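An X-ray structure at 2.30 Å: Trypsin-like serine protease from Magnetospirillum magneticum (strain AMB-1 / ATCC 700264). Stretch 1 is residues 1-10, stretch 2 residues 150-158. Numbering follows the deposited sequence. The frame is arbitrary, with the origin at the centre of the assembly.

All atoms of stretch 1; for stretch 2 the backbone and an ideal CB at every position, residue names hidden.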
ATOM      1  N   LEU A   1      -9.166  -2.635  15.674  1.00 98.57           N
ATOM      2  CA  LEU A   1      -8.158  -2.336  14.652  1.00105.85           C
ATOM      3  C   LEU A   1      -8.475  -3.095  13.372  1.00111.24           C
ATOM      4  O   LEU A   1      -8.448  -2.538  12.273  1.00 88.64           O
ATOM      5  CB  LEU A   1      -6.744  -2.699  15.139  1.00 96.76           C
ATOM      6  CG  LEU A   1      -5.581  -2.605  14.136  1.00 79.46           C
ATOM      7  CD1 LEU A   1      -5.110  -1.181  13.978  1.00 70.54           C
ATOM      8  CD2 LEU A   1      -4.419  -3.484  14.555  1.00 75.76           C
ATOM      9  N   TYR A   2      -8.794  -4.374  13.535  1.00124.01           N
ATOM     10  CA  TYR A   2      -9.079  -5.265  12.416  1.00121.96           C
ATOM     11  C   TYR A   2     -10.503  -5.033  11.896  1.00118.95           C
ATOM     12  O   TYR A   2     -10.986  -5.775  11.044  1.00117.91           O
ATOM     13  CB  TYR A   2      -8.891  -6.736  12.836  1.00128.84           C
ATOM     14  CG  TYR A   2      -7.743  -6.995  13.812  1.00129.49           C
ATOM     15  CD1 TYR A   2      -6.515  -7.485  13.367  1.00119.84           C
ATOM     16  CD2 TYR A   2      -7.897  -6.761  15.182  1.00131.55           C
ATOM     17  CE1 TYR A   2      -5.471  -7.723  14.256  1.00119.15           C
ATOM     18  CE2 TYR A   2      -6.860  -6.992  16.074  1.00130.06           C
ATOM     19  CZ  TYR A   2      -5.652  -7.473  15.607  1.00124.90           C
ATOM     20  OH  TYR A   2      -4.632  -7.703  16.500  1.00122.14           O
ATOM     21  N   HIS A   3     -11.164  -3.999  12.420  1.00118.42           N
ATOM     22  CA  HIS A   3     -12.526  -3.631  12.021  1.00111.49           C
ATOM     23  C   HIS A   3     -12.555  -2.276  11.287  1.00101.06           C
ATOM     24  O   HIS A   3     -13.406  -2.045  10.422  1.00 91.89           O
ATOM     25  CB  HIS A   3     -13.453  -3.572  13.251  1.00121.29           C
ATOM     26  CG  HIS A   3     -14.076  -4.886  13.630  1.00129.03           C
ATOM     27  ND1 HIS A   3     -14.401  -5.857  12.706  1.00129.68           N
ATOM     28  CD2 HIS A   3     -14.451  -5.378  14.836  1.00130.48           C
ATOM     29  CE1 HIS A   3     -14.941  -6.892  13.327  1.00129.02           C
ATOM     30  NE2 HIS A   3     -14.983  -6.627  14.620  1.00127.16           N
ATOM     31  N   THR A   4     -11.613  -1.395  11.630  1.00 94.01           N
ATOM     32  CA  THR A   4     -11.624  -0.005  11.166  1.00 76.46           C
ATOM     33  C   THR A   4     -10.553   0.350  10.096  1.00 75.25           C
ATOM     34  O   THR A   4     -10.650   1.386   9.433  1.00 65.56           O
ATOM     35  CB  THR A   4     -11.450   0.944  12.363  1.00 79.14           C
ATOM     36  OG1 THR A   4     -11.567   2.305  11.931  1.00 86.89           O
ATOM     37  CG2 THR A   4     -10.086   0.728  13.020  1.00 81.54           C
ATOM     38  N   VAL A   5      -9.533  -0.493   9.939  1.00 58.47           N
ATOM     39  CA  VAL A   5      -8.495  -0.294   8.912  1.00 49.67           C
ATOM     40  C   VAL A   5      -8.876  -0.889   7.545  1.00 46.76           C
ATOM     41  O   VAL A   5      -8.654  -0.247   6.505  1.00 44.47           O
ATOM     42  CB  VAL A   5      -7.128  -0.882   9.385  1.00 51.58           C
ATOM     43  CG1 VAL A   5      -6.116  -0.974   8.230  1.00 46.45           C
ATOM     44  CG2 VAL A   5      -6.574  -0.070  10.519  1.00 48.65           C
ATOM     45  N   PRO A   6      -9.448  -2.113   7.525  1.00 49.17           N
ATOM     46  CA  PRO A   6      -9.694  -2.710   6.202  1.00 44.24           C
ATOM     47  C   PRO A   6     -10.503  -1.878   5.186  1.00 43.75           C
ATOM     48  O   PRO A   6     -10.263  -2.054   3.990  1.00 41.26           O
ATOM     49  CB  PRO A   6     -10.453  -4.002   6.547  1.00 44.17           C
ATOM     50  CG  PRO A   6      -9.942  -4.370   7.922  1.00 45.79           C
ATOM     51  CD  PRO A   6      -9.818  -3.043   8.621  1.00 46.19           C
ATOM     52  N   PRO A   7     -11.436  -1.008   5.629  1.00 44.28           N
ATOM     53  CA  PRO A   7     -12.147  -0.292   4.557  1.00 43.36           C
ATOM     54  C   PRO A   7     -11.233   0.565   3.682  1.00 51.91           C
ATOM     55  O   PRO A   7     -11.532   0.758   2.502  1.00 44.18           O
ATOM     56  CB  PRO A   7     -13.141   0.586   5.319  1.00 44.11           C
ATOM     57  CG  PRO A   7     -13.428  -0.190   6.590  1.00 45.42           C
ATOM     58  CD  PRO A   7     -12.081  -0.808   6.946  1.00 40.71           C
ATOM     59  N   ALA A   8     -10.119   1.034   4.240  1.00 43.79           N
ATOM     60  CA  ALA A   8      -9.174   1.861   3.487  1.00 47.51           C
ATOM     61  C   ALA A   8      -8.068   1.024   2.809  1.00 45.05           C
ATOM     62  O   ALA A   8      -7.108   1.577   2.271  1.00 46.73           O
ATOM     63  CB  ALA A   8      -8.546   2.925   4.422  1.00 38.43           C
ATOM     64  N   VAL A   9      -8.206  -0.303   2.861  1.00 44.99           N
ATOM     65  CA  VAL A   9      -7.258  -1.224   2.225  1.00 40.69           C
ATOM     66  C   VAL A   9      -7.899  -1.742   0.951  1.00 42.95           C
ATOM     67  O   VAL A   9      -8.973  -2.362   1.006  1.00 42.17           O
ATOM     68  CB  VAL A   9      -6.881  -2.393   3.159  1.00 41.16           C
ATOM     69  CG1 VAL A   9      -5.839  -3.312   2.495  1.00 39.84           C
ATOM     70  CG2 VAL A   9      -6.381  -1.862   4.482  1.00 40.33           C
ATOM     71  N   VAL A  10      -7.272  -1.467  -0.192  1.00 39.49           N
ATOM     72  CA  VAL A  10      -7.880  -1.805  -1.482  1.00 45.36           C
ATOM     73  C   VAL A  10      -7.014  -2.776  -2.260  1.00 49.38           C
ATOM     74  O   VAL A  10      -5.827  -2.954  -1.958  1.00 43.76           O
ATOM     75  CB  VAL A  10      -8.136  -0.552  -2.354  1.00 43.86           C
ATOM     76  CG1 VAL A  10      -9.161   0.385  -1.713  1.00 36.94           C
ATOM     77  CG2 VAL A  10      -6.817   0.179  -2.670  1.00 38.38           C
ATOM     78  N   UNK A 150       0.114  -2.383  -0.053  1.00 42.21           N
ATOM     79  CA  UNK A 150      -0.791  -2.130   1.059  1.00 42.86           C
ATOM     80  C   UNK A 150      -0.147  -1.402   2.241  1.00 45.79           C
ATOM     81  O   UNK A 150       1.080  -1.224   2.298  1.00 47.69           O
ATOM     82  CB  UNK A 150      -1.373  -3.459   1.545  1.00 42.86           C
ATOM     83  N   UNK A 151      -0.972  -0.969   3.201  1.00 42.49           N
ATOM     84  CA  UNK A 151      -0.457  -0.176   4.320  1.00 42.90           C
ATOM     85  C   UNK A 151       0.145  -0.990   5.473  1.00 49.18           C
ATOM     86  O   UNK A 151      -0.338  -2.082   5.797  1.00 45.04           O
ATOM     87  CB  UNK A 151      -1.588   0.694   4.871  1.00 42.90           C
ATOM     88  N   UNK A 152       1.206  -0.446   6.068  1.00 43.93           N
ATOM     89  CA  UNK A 152       1.648  -0.829   7.403  1.00 45.33           C
ATOM     90  C   UNK A 152       1.019   0.141   8.407  1.00 46.17           C
ATOM     91  O   UNK A 152       1.007   1.355   8.168  1.00 44.60           O
ATOM     92  CB  UNK A 152       3.175  -0.823   7.506  1.00 45.33           C
ATOM     93  N   UNK A 153       0.486  -0.369   9.514  1.00 42.60           N
ATOM     94  CA  UNK A 153      -0.090   0.522  10.521  1.00 41.87           C
ATOM     95  C   UNK A 153       0.441   0.164  11.877  1.00 50.55           C
ATOM     96  O   UNK A 153       0.899  -0.961  12.093  1.00 49.36           O
ATOM     97  CB  UNK A 153      -1.619   0.455  10.515  1.00 41.87           C
ATOM     98  N   UNK A 154       0.370   1.124  12.797  1.00 43.77           N
ATOM     99  CA  UNK A 154       0.727   0.839  14.174  1.00 45.29           C
ATOM    100  C   UNK A 154      -0.522   0.314  14.875  1.00 51.39           C
ATOM    101  O   UNK A 154      -1.570   0.114  14.239  1.00 45.24           O
ATOM    102  CB  UNK A 154       1.286   2.078  14.876  1.00 45.29           C
ATOM    103  N   UNK A 155      -0.419   0.094  16.174  1.00 47.12           N
ATOM    104  CA  UNK A 155      -1.513  -0.500  16.914  1.00 49.30           C
ATOM    105  C   UNK A 155      -2.707   0.453  17.040  1.00 56.27           C
ATOM    106  O   UNK A 155      -3.816   0.038  17.374  1.00 53.70           O
ATOM    107  CB  UNK A 155      -1.029  -0.923  18.302  1.00 49.30           C
ATOM    108  N   UNK A 156      -2.490   1.736  16.778  1.00 55.97           N
ATOM    109  CA  UNK A 156      -3.602   2.685  16.837  1.00 56.92           C
ATOM    110  C   UNK A 156      -4.289   2.823  15.472  1.00 55.87           C
ATOM    111  O   UNK A 156      -5.268   3.538  15.341  1.00 55.70           O
ATOM    112  CB  UNK A 156      -3.105   4.051  17.316  1.00 56.92           C
ATOM    113  N   UNK A 157      -3.773   2.145  14.454  1.00 55.56           N
ATOM    114  CA  UNK A 157      -4.367   2.243  13.130  1.00 53.58           C
ATOM    115  C   UNK A 157      -3.821   3.385  12.292  1.00 51.98           C
ATOM    116  O   UNK A 157      -4.286   3.611  11.181  1.00 58.00           O
ATOM    117  CB  UNK A 157      -5.883   2.398  13.262  1.00 53.58           C
ATOM    118  N   UNK A 158      -2.840   4.113  12.822  1.00 51.90           N
ATOM    119  CA  UNK A 158      -2.187   5.170  12.048  1.00 48.20           C
ATOM    120  C   UNK A 158      -1.369   4.581  10.904  1.00 51.98           C
ATOM    121  O   UNK A 158      -0.691   3.558  11.066  1.00 54.61           O
ATOM    122  CB  UNK A 158      -1.291   6.020  12.952  1.00 48.20           C
TER

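Stretch 1 offers stretch 2 an almost wholly apolar surface, made by the side chains of Leu-1, Val-5 and Val-9, and no hydrogen bond crosses between the two segments. Where stretch 2 faces this surface, shape matters; elsewhere stretch 1 makes little or no demand.

At position 150 the ideal CB points sideways and lies 4.6 Å from CG1 of Val-9. With phi/psi of -82/170 the backbone would accept most residues, and stretch 1 alone does not single one out. The residue is Gly-150; the distance from Gly-150 CA to Val-9 CA is 6.6 Å, and the glycine makes no close contact with stretch 1.

Position 151 directs its CA-to-CB bond toward stretch 1, with the ideal CB 5.4 Å from Val-9 CG2. That gap suits a small or medium apolar group such as valine, proline or isoleucine, and a phi of -83° is within reach of a proline ring. Pro-151 occupies it: its CG, in an endo pucker, packs 3.9 Å from CG2 of Val-9.

The chain is extended here, and position 152 turns its CB out of reach of stretch 1, which thus places no demand on it. Leu-152 is found.

Position 153 faces stretch 1 again. Its ideal CB lies 5.0 Å from Val-5 CG2 and 5.2 Å from Leu-1 CD1, and phi/psi of -131/159 is typical of a strand, so a branched aliphatic chain such as valine or isoleucine would fit well, with leucine also plausible. Val-153 packs on both: its CG2 lies 4.2 Å from Leu-1 CD1, and its CG1 lies 4.4 Å from Val-5 CG1.

Position 154 opens a type I turn that closes at 157, and its CB points away from stretch 1. Asparagine, aspartate, serine or threonine would suit, since each can accept hydrogen bonds from the backbone amides ahead. In Asn-154, OD1 accepts from the backbone N of 156 (2.9 Å) and the backbone N of 158 (3.0 Å), while the backbone O of Asn-154 lies 3.8 Å from Leu-1 CD1.

At 155 and 156 the CB atoms again point away from stretch 1, and the turn tolerates many residues, polar ones included. Ala-155 and Gln-156 are found; the carbonyl O of Ala-155 lies 3.8 Å from Leu-1 CD1, so contact here comes through the backbone.

Position 157 is the most restricted. Its phi of 88° would jam a CB against the preceding carbonyl O, which by itself calls for glycine. Stretch 1 leaves little room here: an ideal CB would sit in contact, 3.7 Å from Leu-1 CD1 and 3.8 Å from Val-5 CG2, but it is the backbone that calls for glycine. The CA of Gly-157 lies 3.6 Å from Leu-1 CD1 and 4.1 Å from Val-5 CG2, and its N closes the turn onto Asn-154 O at 3.0 Å.

Position 158 points away and is free of stretch 1; a polar residue able to answer 154 is reasonable. Asp-158 accepts a weak hydrogen bond at OD2 from Asn-154 ND2 (3.3 Å), bracing the turn.

Stretch 2 (150-158) GPLVNAQGD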
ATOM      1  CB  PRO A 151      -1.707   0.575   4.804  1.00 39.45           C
ATOM      2  CG  PRO A 151      -2.814  -0.400   4.549  1.00 42.67           C
ATOM      3  CD  PRO A 151      -2.448  -1.024   3.201  1.00 39.44           C
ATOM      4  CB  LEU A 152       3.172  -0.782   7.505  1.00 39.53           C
ATOM      5  CG  LEU A 152       3.741  -1.532   8.716  1.00 49.23           C
ATOM      6  CD1 LEU A 152       3.557  -3.044   8.515  1.00 46.91           C
ATOM      7  CD2 LEU A 152       5.206  -1.187   8.931  1.00 39.65           C
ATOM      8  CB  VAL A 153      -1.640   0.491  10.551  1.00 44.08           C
ATOM      9  CG1 VAL A 153      -2.230   0.800   9.163  1.00 42.96           C
ATOM     10  CG2 VAL A 153      -2.142  -0.839  11.095  1.00 51.03           C
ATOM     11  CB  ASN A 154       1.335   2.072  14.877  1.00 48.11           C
ATOM     12  CG  ASN A 154       0.375   3.268  14.984  1.00 50.49           C
ATOM     13  OD1 ASN A 154      -0.832   3.149  14.794  1.00 48.98           O
ATOM     14  ND2 ASN A 154       0.936   4.438  15.321  1.00 48.75           N
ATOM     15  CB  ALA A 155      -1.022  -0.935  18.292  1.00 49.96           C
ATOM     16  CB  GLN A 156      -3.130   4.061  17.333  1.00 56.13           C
ATOM     17  CG  GLN A 156      -2.918   4.158  18.847  1.00 64.43           C
ATOM     18  CD  GLN A 156      -1.682   3.400  19.320  1.00 87.15           C
ATOM     19  OE1 GLN A 156      -0.575   3.600  18.802  1.00 89.92           O
ATOM     20  NE2 GLN A 156      -1.867   2.523  20.307  1.00 79.01           N
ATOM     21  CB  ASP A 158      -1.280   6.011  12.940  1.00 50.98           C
ATOM     22  CG  ASP A 158      -2.023   6.623  14.113  1.00 57.61           C
ATOM     23  OD1 ASP A 158      -3.222   6.925  13.949  1.00 64.39           O
ATOM     24  OD2 ASP A 158      -1.408   6.795  15.191  1.00 67.26           O
TER
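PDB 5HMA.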